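Local coordinates for protein endo-beta-1,2-glucanase (PDB 6IMV) that hydrolyses beta-1,2-glucan chains internally as a fungal glycoside hydrolase, captured here in complex with the disaccharide sophorose, at residues N459-N462 / T463-R467; E311-Y314 / Y315-D318; L450-Q453 / K454-E458; E250-L253 / F254-L258. All coordinates share one frame; numbering follows the deposited sequence. Where two conformers were deposited one is given.

Contact 1: residues N459-N462 / T463-R467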
loop_
_atom_site.group_PDB
_atom_site.type_symbol
_atom_site.label_atom_id
_atom_site.label_comp_id
_atom_site.label_asym_id
_atom_site.label_seq_id
_atom_site.Cartn_x
_atom_site.Cartn_y
_atom_site.Cartn_z
ATOM N N ASN A 459 -1.502 13.069 22.131
ATOM C CA ASN A 459 -2.571 14.048 22.154
ATOM C C ASN A 459 -2.730 14.727 20.784
ATOM O O ASN A 459 -2.955 15.935 20.709
ATOM C CB ASN A 459 -2.360 15.079 23.269
ATOM C CG ASN A 459 -3.633 15.828 23.619
ATOM O OD1 ASN A 459 -4.744 15.317 23.461
ATOM N ND2 ASN A 459 -3.492 17.055 24.089
ATOM N N ILE A 460 -2.655 13.947 19.699
ATOM C CA ILE A 460 -2.999 14.467 18.374
ATOM C C ILE A 460 -4.227 13.737 17.794
ATOM O O ILE A 460 -4.742 14.136 16.742
ATOM C CB ILE A 460 -1.782 14.415 17.429
ATOM C CG1 ILE A 460 -1.213 13.001 17.272
ATOM C CG2 ILE A 460 -0.715 15.420 17.874
ATOM C CD1 ILE A 460 -0.169 12.888 16.178
ATOM N N TYR A 461 -4.713 12.692 18.473
ATOM C CA TYR A 461 -5.877 11.921 18.006
ATOM C C TYR A 461 -7.119 12.817 17.873
ATOM O O TYR A 461 -7.828 12.765 16.857
ATOM C CB TYR A 461 -6.155 10.738 18.937
ATOM C CG TYR A 461 -7.376 9.950 18.542
ATOM C CD1 TYR A 461 -7.297 8.955 17.580
ATOM C CD2 TYR A 461 -8.617 10.228 19.095
ATOM C CE1 TYR A 461 -8.420 8.234 17.197
ATOM C CE2 TYR A 461 -9.748 9.518 18.719
ATOM C CZ TYR A 461 -9.648 8.523 17.763
ATOM O OH TYR A 461 -10.751 7.828 17.375
ATOM N N ASN A 462 -7.385 13.642 18.893
ATOM C CA ASN A 462 -8.594 14.477 18.911
ATOM C C ASN A 462 -8.559 15.464 17.740
ATOM O O ASN A 462 -9.594 15.690 17.108
ATOM C CB ASN A 462 -8.799 15.205 20.246
ATOM C CG ASN A 462 -9.243 14.266 21.345
ATOM O OD1 ASN A 462 -9.651 13.142 21.080
ATOM N ND2 ASN A 462 -9.158 14.708 22.587
ATOM N N THR A 463 -7.380 16.020 17.453
ATOM C CA THR A 463 -7.209 16.960 16.342
ATOM C C THR A 463 -7.519 16.275 15.007
ATOM O O THR A 463 -8.212 16.852 14.155
ATOM C CB THR A 463 -5.796 17.555 16.317
ATOM O OG1 THR A 463 -5.616 18.286 17.530
ATOM C CG2 THR A 463 -5.567 18.479 15.142
ATOM N N PHE A 464 -6.977 15.063 14.826
ATOM C CA PHE A 464 -7.226 14.252 13.636
ATOM C C PHE A 464 -8.737 14.112 13.406
ATOM O O PHE A 464 -9.263 14.458 12.332
ATOM C CB PHE A 464 -6.557 12.884 13.780
ATOM C CG PHE A 464 -6.861 11.911 12.669
ATOM C CD1 PHE A 464 -6.138 11.942 11.486
ATOM C CD2 PHE A 464 -7.865 10.963 12.807
ATOM C CE1 PHE A 464 -6.405 11.045 10.465
ATOM C CE2 PHE A 464 -8.134 10.063 11.782
ATOM C CZ PHE A 464 -7.406 10.110 10.612
ATOM N N VAL A 465 -9.437 13.628 14.435
ATOM C CA VAL A 465 -10.875 13.322 14.334
ATOM C C VAL A 465 -11.640 14.600 13.975
ATOM O O VAL A 465 -12.427 14.615 13.022
ATOM C CB VAL A 465 -11.427 12.662 15.611
ATOM C CG1 VAL A 465 -12.935 12.499 15.543
ATOM C CG2 VAL A 465 -10.758 11.316 15.886
ATOM N N GLU A 466 -11.392 15.676 14.730
ATOM C CA GLU A 466 -12.103 16.953 14.530
ATOM C C GLU A 466 -11.943 17.443 13.090
ATOM O O GLU A 466 -12.912 17.787 12.425
ATOM C CB GLU A 466 -11.563 18.017 15.490
ATOM C CG GLU A 466 -12.134 19.401 15.245
ATOM C CD GLU A 466 -11.609 20.460 16.192
ATOM O OE1 GLU A 466 -10.388 20.695 16.199
ATOM O OE2 GLU A 466 -12.420 21.021 16.926
ATOM N N ARG A 467 -10.690 17.506 12.636
ATOM C CA ARG A 467 -10.378 18.022 11.320
ATOM C C ARG A 467 -11.001 17.131 10.239
ATOM O O ARG A 467 -11.627 17.623 9.312
ATOM C CB ARG A 467 -8.856 18.109 11.145
ATOM C CG ARG A 467 -8.394 18.423 9.728
ATOM C CD ARG A 467 -8.983 19.699 9.149
ATOM N NE ARG A 467 -8.550 20.887 9.865
ATOM C CZ ARG A 467 -8.812 22.128 9.487
ATOM N NH1 ARG A 467 -8.265 23.145 10.135
ATOM N NH2 ARG A 467 -9.602 22.353 8.453
#

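Contact 2: residues E311-Y314 / Y315-D318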
loop_
_atom_site.group_PDB
_atom_site.type_symbol
_atom_site.label_atom_id
_atom_site.label_comp_id
_atom_site.label_asym_id
_atom_site.label_seq_id
_atom_site.Cartn_x
_atom_site.Cartn_y
_atom_site.Cartn_z
ATOM N N GLU A 311 -3.284 3.118 7.511
ATOM C CA GLU A 311 -2.189 3.699 8.303
ATOM C C GLU A 311 -2.693 4.683 9.371
ATOM O O GLU A 311 -1.989 4.931 10.315
ATOM C CB GLU A 311 -1.184 4.380 7.375
ATOM C CG GLU A 311 -0.621 3.439 6.320
ATOM C CD GLU A 311 0.762 3.804 5.813
ATOM O OE1 GLU A 311 1.588 4.341 6.617
ATOM O OE2 GLU A 311 1.008 3.576 4.623
ATOM N N MET A 312 -3.886 5.255 9.217
ATOM C CA MET A 312 -4.436 6.178 10.216
ATOM C C MET A 312 -5.903 5.844 10.435
ATOM O O MET A 312 -6.546 5.300 9.542
ATOM C CB MET A 312 -4.285 7.636 9.773
ATOM C CG MET A 312 -2.833 8.043 9.598
ATOM S SD MET A 312 -2.642 9.780 9.212
ATOM C CE MET A 312 -2.823 10.527 10.836
ATOM N N PRO A 313 -6.458 6.118 11.636
ATOM C CA PRO A 313 -7.803 5.657 11.994
ATOM C C PRO A 313 -8.953 6.479 11.383
ATOM O O PRO A 313 -9.831 6.956 12.100
ATOM C CB PRO A 313 -7.779 5.758 13.529
ATOM C CG PRO A 313 -6.861 6.918 13.806
ATOM C CD PRO A 313 -5.783 6.813 12.747
ATOM N N TYR A 314 -8.966 6.573 10.052
ATOM C CA TYR A 314 -10.035 7.191 9.295
ATOM C C TYR A 314 -11.394 6.553 9.627
ATOM O O TYR A 314 -12.397 7.250 9.670
ATOM C CB TYR A 314 -9.749 7.068 7.793
ATOM C CG TYR A 314 -8.745 8.069 7.284
ATOM C CD1 TYR A 314 -9.161 9.312 6.839
ATOM C CD2 TYR A 314 -7.385 7.786 7.258
ATOM C CE1 TYR A 314 -8.255 10.248 6.375
ATOM C CE2 TYR A 314 -6.465 8.718 6.801
ATOM C CZ TYR A 314 -6.903 9.956 6.361
ATOM O OH TYR A 314 -6.024 10.903 5.908
ATOM N N TYR A 315 -11.425 5.233 9.850
ATOM C CA TYR A 315 -12.697 4.514 10.006
ATOM C C TYR A 315 -13.240 4.612 11.438
ATOM O O TYR A 315 -14.311 4.062 11.700
ATOM C CB TYR A 315 -12.561 3.065 9.534
ATOM C CG TYR A 315 -12.354 2.907 8.048
ATOM C CD1 TYR A 315 -12.520 3.977 7.175
ATOM C CD2 TYR A 315 -11.990 1.681 7.506
ATOM C CE1 TYR A 315 -12.307 3.835 5.814
ATOM C CE2 TYR A 315 -11.797 1.520 6.145
ATOM C CZ TYR A 315 -11.961 2.600 5.292
ATOM O OH TYR A 315 -11.772 2.465 3.946
ATOM N N ASP A 316 -12.544 5.338 12.332
ATOM C CA ASP A 316 -13.108 5.770 13.621
ATOM C C ASP A 316 -14.191 6.831 13.399
ATOM O O ASP A 316 -14.989 7.067 14.281
ATOM C CB ASP A 316 -12.043 6.328 14.572
ATOM C CG ASP A 316 -11.110 5.290 15.171
ATOM O OD1 ASP A 316 -11.222 4.139 14.778
ATOM O OD2 ASP A 316 -10.280 5.651 16.027
ATOM N N ILE A 317 -14.188 7.505 12.240
ATOM C CA ILE A 317 -15.182 8.530 11.911
ATOM C C ILE A 317 -16.268 7.869 11.052
ATOM O O ILE A 317 -15.978 7.369 9.963
ATOM C CB ILE A 317 -14.532 9.737 11.201
ATOM C CG1 ILE A 317 -13.482 10.436 12.077
ATOM C CG2 ILE A 317 -15.591 10.725 10.736
ATOM C CD1 ILE A 317 -12.120 9.769 12.089
ATOM N N ASP A 318 -17.515 7.890 11.541
ATOM C CA ASP A 318 -18.596 7.106 10.951
ATOM C C ASP A 318 -18.918 7.611 9.536
ATOM O O ASP A 318 -19.139 6.803 8.656
ATOM C CB ASP A 318 -19.855 7.091 11.822
ATOM C CG ASP A 318 -20.883 6.062 11.368
ATOM O OD1 ASP A 318 -20.485 4.914 11.096
ATOM O OD2 ASP A 318 -22.068 6.427 11.257
HETATM O O HOH W 1 -9.036 3.467 9.474
#

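Contact 3: residues L450-Q453 / K454-E458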
loop_
_atom_site.group_PDB
_atom_site.type_symbol
_atom_site.label_atom_id
_atom_site.label_comp_id
_atom_site.label_asym_id
_atom_site.label_seq_id
_atom_site.Cartn_x
_atom_site.Cartn_y
_atom_site.Cartn_z
ATOM N N LEU A 450 -2.689 0.594 16.096
ATOM C CA LEU A 450 -1.405 0.962 16.686
ATOM C C LEU A 450 -1.172 2.477 16.590
ATOM O O LEU A 450 -0.725 3.105 17.556
ATOM C CB LEU A 450 -0.293 0.187 15.980
ATOM C CG LEU A 450 -0.160 -1.274 16.397
ATOM C CD1 LEU A 450 0.647 -2.059 15.378
ATOM C CD2 LEU A 450 0.460 -1.384 17.781
ATOM N N VAL A 451 -1.484 3.061 15.433
ATOM C CA VAL A 451 -1.236 4.471 15.192
ATOM C C VAL A 451 -2.147 5.290 16.114
ATOM O O VAL A 451 -1.704 6.253 16.728
ATOM C CB VAL A 451 -1.424 4.814 13.702
ATOM C CG1 VAL A 451 -1.524 6.313 13.455
ATOM C CG2 VAL A 451 -0.309 4.196 12.874
ATOM N N SER A 452 -3.416 4.879 16.216
ATOM C CA SER A 452 -4.403 5.530 17.072
ATOM C C SER A 452 -3.925 5.559 18.539
ATOM O O SER A 452 -4.082 6.562 19.249
ATOM C CB SER A 452 -5.741 4.821 16.901
ATOM O OG SER A 452 -6.670 5.266 17.854
ATOM N N GLN A 453 -3.337 4.453 19.001
ATOM C CA GLN A 453 -2.854 4.362 20.386
ATOM C C GLN A 453 -1.801 5.448 20.652
ATOM O O GLN A 453 -1.870 6.179 21.641
ATOM C CB GLN A 453 -2.288 2.969 20.631
ATOM C CG GLN A 453 -1.835 2.733 22.062
ATOM C CD GLN A 453 -1.035 1.459 22.155
ATOM O OE1 GLN A 453 -1.054 0.626 21.246
ATOM N NE2 GLN A 453 -0.324 1.301 23.260
ATOM N N LYS A 454 -0.838 5.564 19.735
ATOM C CA LYS A 454 0.291 6.479 19.875
ATOM C C LYS A 454 -0.198 7.924 19.683
ATOM O O LYS A 454 0.237 8.828 20.392
ATOM C CB LYS A 454 1.393 6.064 18.896
ATOM C CG LYS A 454 2.735 6.768 19.055
ATOM C CD LYS A 454 3.825 6.116 18.219
ATOM C CE LYS A 454 5.073 6.966 18.087
ATOM N NZ LYS A 454 5.707 7.227 19.401
ATOM N N MET A 455 -1.123 8.133 18.740
ATOM C CA MET A 455 -1.716 9.459 18.516
ATOM C C MET A 455 -2.418 9.944 19.794
ATOM O O MET A 455 -2.302 11.116 20.169
ATOM C CB MET A 455 -2.720 9.437 17.361
ATOM C CG MET A 455 -2.071 9.292 15.990
ATOM S SD MET A 455 -3.309 9.361 14.667
ATOM C CE MET A 455 -3.445 11.133 14.452
ATOM N N LYS A 456 -3.143 9.042 20.462
ATOM C CA LYS A 456 -3.844 9.371 21.708
ATOM C C LYS A 456 -2.820 9.725 22.792
ATOM O O LYS A 456 -2.977 10.719 23.495
ATOM C CB LYS A 456 -4.753 8.221 22.141
ATOM C CG LYS A 456 -6.051 8.135 21.350
ATOM C CD LYS A 456 -6.827 6.854 21.585
ATOM C CE LYS A 456 -8.116 6.821 20.799
ATOM N NZ LYS A 456 -8.783 5.506 20.909
ATOM N N ALA A 457 -1.754 8.928 22.894
ATOM C CA ALA A 457 -0.698 9.162 23.877
ATOM C C ALA A 457 0.010 10.503 23.610
ATOM O O ALA A 457 0.459 11.144 24.547
ATOM C CB ALA A 457 0.261 8.002 23.893
ATOM N N GLU A 458 0.073 10.946 22.344
ATOM C CA GLU A 458 0.769 12.192 21.978
ATOM C C GLU A 458 -0.239 13.331 21.787
ATOM O O GLU A 458 0.125 14.402 21.329
ATOM C CB GLU A 458 1.641 11.963 20.741
ATOM C CG GLU A 458 2.817 11.051 21.054
ATOM C CD GLU A 458 3.664 10.535 19.897
ATOM O OE1 GLU A 458 3.461 10.990 18.741
ATOM O OE2 GLU A 458 4.517 9.670 20.165
HETATM O O HOH W 2 -6.597 3.601 20.735
#

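Contact 4: residues E250-L253 / F254-L258. With GLC (alpha-D-glucopyranose), chain D.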
loop_
_atom_site.group_PDB
_atom_site.type_symbol
_atom_site.label_atom_id
_atom_site.label_comp_id
_atom_site.label_asym_id
_atom_site.label_seq_id
_atom_site.Cartn_x
_atom_site.Cartn_y
_atom_site.Cartn_z
ATOM N N GLU A 250 -3.310 8.843 -1.334
ATOM C CA GLU A 250 -2.291 8.346 -0.392
ATOM C C GLU A 250 -1.434 9.494 0.141
ATOM O O GLU A 250 -0.901 9.403 1.247
ATOM C CB GLU A 250 -1.369 7.300 -1.025
ATOM C CG GLU A 250 -2.077 6.293 -1.907
ATOM C CD GLU A 250 -1.987 6.663 -3.372
ATOM O OE1 GLU A 250 -2.857 7.435 -3.836
ATOM O OE2 GLU A 250 -0.993 6.239 -4.020
ATOM N N GLY A 251 -1.322 10.571 -0.645
ATOM C CA GLY A 251 -0.547 11.738 -0.283
ATOM C C GLY A 251 -1.067 12.441 0.962
ATOM O O GLY A 251 -0.343 13.220 1.588
ATOM N N GLU A 252 -2.313 12.159 1.349
ATOM C CA GLU A 252 -2.903 12.798 2.524
ATOM C C GLU A 252 -2.135 12.422 3.799
ATOM O O GLU A 252 -2.112 13.200 4.766
ATOM C CB GLU A 252 -4.384 12.456 2.647
ATOM C CG GLU A 252 -5.107 13.339 3.646
ATOM C CD GLU A 252 -6.611 13.221 3.525
ATOM O OE1 GLU A 252 -7.187 12.353 4.217
ATOM O OE2 GLU A 252 -7.191 13.959 2.700
ATOM N N LEU A 253 -1.504 11.249 3.806
ATOM C CA LEU A 253 -0.689 10.820 4.954
ATOM C C LEU A 253 0.419 11.846 5.215
ATOM O O LEU A 253 0.693 12.190 6.372
ATOM C CB LEU A 253 -0.114 9.424 4.693
ATOM C CG LEU A 253 -1.124 8.277 4.721
ATOM C CD1 LEU A 253 -0.415 6.945 4.533
ATOM C CD2 LEU A 253 -1.927 8.281 6.015
ATOM N N PHE A 254 1.026 12.359 4.139
ATOM C CA PHE A 254 2.106 13.309 4.284
ATOM C C PHE A 254 1.577 14.651 4.801
ATOM O O PHE A 254 2.251 15.298 5.611
ATOM C CB PHE A 254 2.887 13.512 2.985
ATOM C CG PHE A 254 4.185 14.218 3.259
ATOM C CD1 PHE A 254 5.245 13.533 3.820
ATOM C CD2 PHE A 254 4.303 15.587 3.082
ATOM C CE1 PHE A 254 6.426 14.186 4.136
ATOM C CE2 PHE A 254 5.488 16.234 3.393
ATOM C CZ PHE A 254 6.541 15.534 3.918
ATOM N N THR A 255 0.392 15.062 4.341
ATOM C CA THR A 255 -0.266 16.263 4.858
ATOM C C THR A 255 -0.300 16.230 6.393
ATOM O O THR A 255 0.064 17.214 7.038
ATOM C CB THR A 255 -1.690 16.428 4.320
ATOM O OG1 THR A 255 -1.641 16.400 2.895
ATOM C CG2 THR A 255 -2.341 17.717 4.767
ATOM N N TRP A 256 -0.742 15.101 6.958
ATOM C CA TRP A 256 -0.849 14.935 8.408
ATOM C C TRP A 256 0.523 15.060 9.076
ATOM O O TRP A 256 0.618 15.580 10.205
ATOM C CB TRP A 256 -1.492 13.598 8.773
ATOM C CG TRP A 256 -2.961 13.515 8.490
ATOM C CD1 TRP A 256 -3.576 12.656 7.628
ATOM C CD2 TRP A 256 -4.008 14.291 9.106
ATOM N NE1 TRP A 256 -4.931 12.847 7.662
ATOM C CE2 TRP A 256 -5.228 13.836 8.563
ATOM C CE3 TRP A 256 -4.038 15.307 10.070
ATOM C CZ2 TRP A 256 -6.456 14.375 8.935
ATOM C CZ3 TRP A 256 -5.254 15.844 10.442
ATOM C CH2 TRP A 256 -6.444 15.378 9.882
ATOM N N TRP A 257 1.559 14.532 8.413
ATOM C CA TRP A 257 2.911 14.605 8.934
ATOM C C TRP A 257 3.323 16.071 9.129
ATOM O O TRP A 257 3.823 16.441 10.208
ATOM C CB TRP A 257 3.902 13.850 8.045
ATOM C CG TRP A 257 5.148 13.498 8.792
ATOM C CD1 TRP A 257 6.374 14.087 8.695
ATOM C CD2 TRP A 257 5.259 12.507 9.828
ATOM N NE1 TRP A 257 7.251 13.503 9.571
ATOM C CE2 TRP A 257 6.595 12.529 10.278
ATOM C CE3 TRP A 257 4.366 11.590 10.392
ATOM C CZ2 TRP A 257 7.053 11.663 11.274
ATOM C CZ3 TRP A 257 4.815 10.738 11.377
ATOM C CH2 TRP A 257 6.143 10.780 11.812
ATOM N N LEU A 258 3.095 16.897 8.098
ATOM C CA LEU A 258 3.387 18.322 8.153
ATOM C C LEU A 258 2.560 18.990 9.253
ATOM O O LEU A 258 3.099 19.768 10.037
ATOM C CB LEU A 258 3.103 18.975 6.795
ATOM C CG LEU A 258 4.193 18.811 5.737
ATOM C CD1 LEU A 258 3.707 19.310 4.389
ATOM C CD2 LEU A 258 5.461 19.544 6.157
HETATM C C1 GLC D . 0.186 10.086 -8.516
HETATM C C2 GLC D . 0.634 9.090 -7.470
HETATM C C3 GLC D . -0.472 8.097 -7.163
HETATM C C4 GLC D . -1.703 8.844 -6.681
HETATM C C5 GLC D . -2.118 9.858 -7.749
HETATM C C6 GLC D . -3.262 10.743 -7.261
HETATM O O1 GLC D . 0.022 9.336 -9.738
HETATM O O2 GLC D . 1.760 8.376 -8.002
HETATM O O3 GLC D . -0.074 7.162 -6.162
HETATM O O4 GLC D . -2.748 7.912 -6.375
HETATM O O5 GLC D . -1.018 10.709 -8.093
HETATM O O6 GLC D . -2.865 11.501 -6.114
HETATM O O HOH W 3 1.678 10.144 1.805
#

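Contact 1: residues N459-N462 / T463-R467
Phe464 N, Val465 N and Glu466 N donate to Ile460 O, Tyr461 O and Asn462 O in successive i to i+4 bonds of 3.0 to 3.1 Å, the first turn of helix 461-475. All three are nearly straight, but Val465 N alone comes almost in line with its carbonyl, that of Tyr461 (C=O...N angle 161°), the other two donors being tilted from the carbonyl plane. The same step along the helix brings the side chains of Tyr461 and Val465 together. With CG of Tyr461 anti to its own nitrogen (chi1 177°), the ring leans along the helix, and methyl CG2 of Val465 comes over one face. That methyl lies 3.4 Å above the ring plane, displaced from the middle toward the rim, and is nearest to CE2 of Tyr461 at 3.5 Å. Its line to the ring centroid is 26° off the normal, which makes this a CH-pi contact. Just upstream the chain has ended one helix before starting this one: Asn459, with a positive phi, is the C-prime residue of a Schellman motif, in which Ile460 N reaches Met455 O and Asn459 N reaches Lys456 O. Lys456 also makes a cation-pi contact with Tyr461, from the ring face opposite Val465. The phenol OH of Tyr461 is hydrogen-bonded to Asp316 OD2. Phe464 points another way, its CB 3.3 Å from Tyr461 O and its ring turned inward onto Met455, Tyr314 and Trp256.

Contact 2: residues E311-Y314 / Y315-D318
Pro313 and Asp316 meet through one backbone bond and one side-chain contact. Asp316 N donates to Pro313 O at 3.2 Å, while OD2 of Asp316 lies 3.5 Å from Pro313 CB. Asp316 holds its carboxylate, whose OD2 holds the Tyr461 phenol, beside its own nitrogen (chi1 -72°), which turns the group back along the proline ring. Ile317 folds back over the same turn: the bend at chi2 (81°) lays methyl CD1 over the backbone, 3.5 Å from Tyr314 O, and not out along the chain. The two neighbouring tyrosines take similar first torsions, yet their rings diverge, because the backbone sets their CB atoms differently and the second torsions differ: the Tyr314 ring stands crosswise to its CA-CB bond, whereas the plane of the Tyr315 ring nearly contains its own. CB of Tyr314 comes no closer to the Tyr315 ring than 4.2 Å, at CD1. Tyr314 carries its ring into the interior, edge-to-face with Phe464; Tyr315 sends its ring toward Phe392. A water joins the two halves, donating to Met312 O and accepting from Tyr315 N at 3.0 Å. Both i to i+3 bonds arrive well out of the carbonyl planes, the donor Asp316 N by 62° at Pro313 O and Ile317 N by rather less at Tyr314 O. Just before them, Tyr314 N bonds to Met312 O at 2.8 Å, closing an inverse gamma turn centred on Pro313. This tight winding is that of a gamma turn running into a short 3-10 segment, which delivers Ile317 to the N-cap position of helix 318-337.

Contact 3: residues L450-Q453 / K454-E458
Lys454 N bonds back to Leu450 O at 3.3 Å, the longest of the four i to i+4 backbone links between the two segments, in the last part of helix 448-457. The Lys454 side chain runs out extended and bends only at its final torsion (chi4 62°), placing NZ 2.8 Å from Glu458 OE2. This salt bridge uses the syn side of the carboxylate, 22° out of its plane. Met455 N donates to Val451 O at 2.8 Å, almost in line with the carbonyl. The Met455 side chain then passes the same carbonyl, and its SD lies 3.7 Å from Val451 CG1, the two side chains crossing at a slant. Cutting Met455 back to alanine is likely to open a gap beside Val451 CG1, which would lose its sulfur neighbour. Lys456, bonded through N to Ser452 O, lays its extended chain alongside Ser452, with CE 3.6 Å from Ser452 OG. A water accepts from Lys456 NZ at 2.9 Å and has a weak link to Ser452 OG. Ala457 N bonds to Gln453 O at 3.0 Å, and Glu458 N adds a last i to i+4 bond to Lys454 O. Glu458 then departs from helical geometry, its OE1 bonded to Tyr174 OH. Val451 and Lys454 face helix 163-182, where Gln453 OE1 also bonds Asn182, whereas Met455 faces the start of helix 461-475 and Phe260 of helix 252-261.

Contact 4: residues E250-L253 / F254-L258
Glu252 and Trp256 lie side by side one turn apart in a wholly buried local contact in the first part of helix 252-261, packed against helices 163-182 and 461-475. Trp256 N donates to Glu252 O at 3.2 Å, and CD1 of Trp256 comes 3.3 Å from the same oxygen. CG of Glu252 is 4.0 Å from Trp256 NE1, with the carboxylate and indole planes 86° apart. The carboxylate is buried but amply met: Lys308 and Lys276 form salt bridges with it, and Tyr314 OH bonds both it and the indole NH. Gly251 O takes two weak bonds, from Phe254 N and Thr255 N. Just before it, Glu250 bends at chi2 (98°) and grips a glucose, probably a unit of the bound sophorose, with both oxygens: GLC O4 donates to OE1 at 2.6 Å, GLC O3 to OE2 at 2.5 Å. Asp247 and His304 bind the same sugar. With alanine in place of Glu250, O3 and O4 would probably lose these acceptors and the sugar ring could shift. Two neighbouring hydroxyls read by one carboxylate are consistent with Glu250 helping to set the sugar's orientation, together with Asp247 and His304; the Glu252 carboxylate is instead paired with lysines inside the protein.

Overall arrangement
Contact 4 and contact 2 are buried, contact 3 is partly so, and contact 1 lies at the surface, its centre about 23 Å from the centre of the chain. Contacts 1 and 3 occupy consecutive helices and touch directly; contact 2 touches all three others, and contact 1 also meets contact 4 directly, whereas the nearest atoms of contacts 3 and 4 are about 6 Å apart. Phe464 is a shared packing point, meeting Met455, Pro313 and Trp256 from contacts 3, 2 and 4. The chemistry differs with place: contact 1 has a CH-pi contact, contact 3 joins a buried lysine's salt bridge to Glu458 with an exposed, water-bound Lys456, contact 2 relies on tight backbone turns, and only contact 4 adds sugar binding to its buried charges.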